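Local coordinates for Fe-regulated protein B (Neisseria meningitidis, PDB 4AIP), which probably imports iron across the bacterial outer membrane as a TonB-dependent transporter, at residues R276-R282 against R298-R304. Residues are numbered along the deposited sequence; the frame is centred on the assembly and turned at random.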
loop_
_atom_site.group_PDB
_atom_site.type_symbol
_atom_site.label_atom_id
_atom_site.label_comp_id
_atom_site.label_asym_id
_atom_site.label_seq_id
_atom_site.Cartn_x
_atom_site.Cartn_y
_atom_site.Cartn_z
ATOM N N ARG B 276 -7.254 -9.058 -3.728
ATOM C CA ARG B 276 -5.883 -9.566 -3.823
ATOM C C ARG B 276 -5.612 -10.679 -2.850
ATOM O O ARG B 276 -6.141 -10.710 -1.735
ATOM C CB ARG B 276 -4.854 -8.444 -3.599
ATOM C CG ARG B 276 -5.076 -7.693 -2.357
ATOM C CD ARG B 276 -5.090 -6.244 -2.711
ATOM N NE ARG B 276 -3.790 -5.681 -2.350
ATOM C CZ ARG B 276 -3.331 -4.480 -2.708
ATOM N NH1 ARG B 276 -4.060 -3.670 -3.460
ATOM N NH2 ARG B 276 -2.104 -4.090 -2.324
ATOM N N GLY B 277 -4.768 -11.599 -3.254
ATOM C CA GLY B 277 -4.305 -12.603 -2.308
ATOM C C GLY B 277 -3.662 -13.743 -3.056
ATOM O O GLY B 277 -3.505 -13.696 -4.284
ATOM N N ILE B 278 -3.265 -14.769 -2.344
ATOM C CA ILE B 278 -2.705 -15.895 -3.015
ATOM C C ILE B 278 -3.943 -16.750 -3.400
ATOM O O ILE B 278 -4.731 -17.192 -2.525
ATOM C CB ILE B 278 -1.782 -16.720 -2.085
ATOM C CG1 ILE B 278 -0.824 -15.834 -1.277
ATOM C CG2 ILE B 278 -1.069 -17.807 -2.857
ATOM C CD1 ILE B 278 0.280 -15.213 -2.068
ATOM N N ARG B 279 -4.107 -16.995 -4.697
ATOM C CA ARG B 279 -5.315 -17.575 -5.176
ATOM C C ARG B 279 -4.854 -18.614 -6.114
ATOM O O ARG B 279 -3.683 -18.604 -6.539
ATOM C CB ARG B 279 -6.125 -16.554 -5.937
ATOM C CG ARG B 279 -6.550 -15.367 -5.050
ATOM C CD ARG B 279 -7.738 -15.720 -4.138
ATOM N NE ARG B 279 -8.951 -15.903 -4.932
ATOM C CZ ARG B 279 -10.115 -16.379 -4.502
ATOM N NH1 ARG B 279 -10.261 -16.778 -3.249
ATOM N NH2 ARG B 279 -11.139 -16.499 -5.328
ATOM N N THR B 280 -5.750 -19.523 -6.448
ATOM C CA THR B 280 -5.384 -20.694 -7.193
ATOM C C THR B 280 -5.728 -20.447 -8.648
ATOM O O THR B 280 -6.557 -19.593 -8.970
ATOM C CB THR B 280 -6.128 -21.946 -6.633
ATOM O OG1 THR B 280 -7.541 -21.789 -6.796
ATOM C CG2 THR B 280 -5.920 -22.064 -5.201
ATOM N N VAL B 281 -5.033 -21.144 -9.534
ATOM C CA VAL B 281 -5.359 -21.103 -10.953
ATOM C C VAL B 281 -6.741 -21.682 -10.831
ATOM O O VAL B 281 -6.902 -22.632 -10.085
ATOM C CB VAL B 281 -4.472 -22.114 -11.732
ATOM C CG1 VAL B 281 -4.911 -22.207 -13.236
ATOM C CG2 VAL B 281 -2.960 -21.820 -11.561
ATOM N N ARG B 282 -7.774 -21.165 -11.440
ATOM C CA ARG B 282 -9.073 -21.863 -11.164
ATOM C C ARG B 282 -9.654 -21.610 -9.799
ATOM O O ARG B 282 -9.644 -22.501 -8.949
ATOM C CB ARG B 282 -8.952 -23.396 -11.219
ATOM C CG ARG B 282 -8.749 -24.014 -12.553
ATOM C CD ARG B 282 -8.757 -25.517 -12.418
ATOM N NE ARG B 282 -7.873 -26.142 -13.392
ATOM C CZ ARG B 282 -6.555 -26.301 -13.241
ATOM N NH1 ARG B 282 -5.941 -25.896 -12.125
ATOM N NH2 ARG B 282 -5.846 -26.864 -14.212
ATOM N N ARG B 298 -1.120 -28.620 -9.954
ATOM C CA ARG B 298 -2.057 -28.219 -11.013
ATOM C C ARG B 298 -2.735 -26.896 -10.722
ATOM O O ARG B 298 -2.959 -26.108 -11.639
ATOM C CB ARG B 298 -3.130 -29.279 -11.227
ATOM C CG ARG B 298 -2.626 -30.563 -11.875
ATOM C CD ARG B 298 -3.817 -31.375 -12.455
ATOM N NE ARG B 298 -4.228 -30.914 -13.796
ATOM C CZ ARG B 298 -5.398 -30.348 -14.099
ATOM N NH1 ARG B 298 -6.339 -30.170 -13.175
ATOM N NH2 ARG B 298 -5.637 -29.981 -15.354
ATOM N N GLN B 299 -3.044 -26.685 -9.436
ATOM C CA GLN B 299 -3.717 -25.486 -8.913
ATOM C C GLN B 299 -2.796 -24.308 -8.611
ATOM O O GLN B 299 -3.290 -23.181 -8.410
ATOM C CB GLN B 299 -4.545 -25.846 -7.670
ATOM C CG GLN B 299 -5.897 -26.461 -7.991
ATOM C CD GLN B 299 -6.856 -25.442 -8.592
ATOM O OE1 GLN B 299 -6.709 -25.021 -9.731
ATOM N NE2 GLN B 299 -7.838 -25.045 -7.822
ATOM N N ALA B 300 -1.482 -24.584 -8.560
ATOM C CA ALA B 300 -0.408 -23.585 -8.501
ATOM C C ALA B 300 -0.807 -22.208 -8.003
ATOM O O ALA B 300 -0.856 -21.269 -8.761
ATOM C CB ALA B 300 0.321 -23.483 -9.881
ATOM N N PRO B 301 -1.053 -22.070 -6.688
ATOM C CA PRO B 301 -1.455 -20.767 -6.156
ATOM C C PRO B 301 -0.377 -19.745 -6.366
ATOM O O PRO B 301 0.795 -20.090 -6.277
ATOM C CB PRO B 301 -1.597 -21.036 -4.682
ATOM C CG PRO B 301 -2.027 -22.402 -4.648
ATOM C CD PRO B 301 -1.130 -23.086 -5.627
ATOM N N ALA B 302 -0.784 -18.510 -6.648
ATOM C CA ALA B 302 0.128 -17.416 -6.907
ATOM C C ALA B 302 -0.572 -16.150 -6.520
ATOM O O ALA B 302 -1.800 -16.126 -6.537
ATOM C CB ALA B 302 0.426 -17.401 -8.361
ATOM N N TYR B 303 0.166 -15.105 -6.171
ATOM C CA TYR B 303 -0.463 -13.820 -5.909
ATOM C C TYR B 303 -1.250 -13.239 -7.131
ATOM O O TYR B 303 -0.789 -13.272 -8.293
ATOM C CB TYR B 303 0.584 -12.823 -5.447
ATOM C CG TYR B 303 -0.004 -11.461 -5.151
ATOM C CD1 TYR B 303 -0.727 -11.228 -3.981
ATOM C CD2 TYR B 303 0.090 -10.426 -6.099
ATOM C CE1 TYR B 303 -1.245 -9.932 -3.684
ATOM C CE2 TYR B 303 -0.468 -9.153 -5.851
ATOM C CZ TYR B 303 -1.124 -8.912 -4.632
ATOM O OH TYR B 303 -1.644 -7.608 -4.419
ATOM N N ARG B 304 -2.409 -12.680 -6.849
ATOM C CA ARG B 304 -3.306 -12.232 -7.867
ATOM C C ARG B 304 -4.051 -10.998 -7.441
ATOM O O ARG B 304 -4.443 -10.883 -6.255
ATOM C CB ARG B 304 -4.315 -13.319 -8.080
ATOM C CG ARG B 304 -4.854 -13.332 -9.458
ATOM C CD ARG B 304 -5.051 -14.684 -9.935
ATOM N NE ARG B 304 -3.729 -15.166 -10.349
ATOM C CZ ARG B 304 -3.300 -16.384 -10.120
ATOM N NH1 ARG B 304 -4.105 -17.155 -9.522
ATOM N NH2 ARG B 304 -2.115 -16.839 -10.482
#
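Antiparallel pairing at the end of a beta-barrel hairpin joins strand 278-279 to strand 302-318, matching Gly277 with Arg304 and Arg279 with Ala302. Both are hydrogen-bonded pairs with two backbone bonds each; Arg279 N reaches Ala302 O at 3.1 Å, nearly straight (174°). Between them lies the non-hydrogen-bonded pair Ile278-Tyr303. On that face Ile278 sets CG2 on Pro301 CB (3.7 Å) and CD1 against Tyr303 CB, and Pro354 of a second subunit packs on both Ile278 and Tyr303. Tyr303 lies alongside Arg276, guanidinium and ring planes 83° apart, with its OH 3.4 Å from Arg276 CB and hydrogen-bonded to Glu305. Arg276 belongs to an L-glutamate site of this protein, unoccupied in this chain.

Past the strands, Val281 N bonds to Gln299 O at 2.9 Å, and Arg282 NH1 to Arg298 O at 3.0 Å. A further NH1 bond to Gln299 OE1 is doubtful, because OE1 sits only 2.4 Å from Val281 O, another acceptor; the same doubt touches Gln299 NE2, bonded to Thr286 O and weakly to Arg282 O. Arg298 NH1, held by Arg293 O, lies over the rim of one Arg282 guanidinium face, planes 38° apart, with no bond between these like charges. The contact closes the base of a loop between adjacent antiparallel strands of a TonB-dependent receptor barrel.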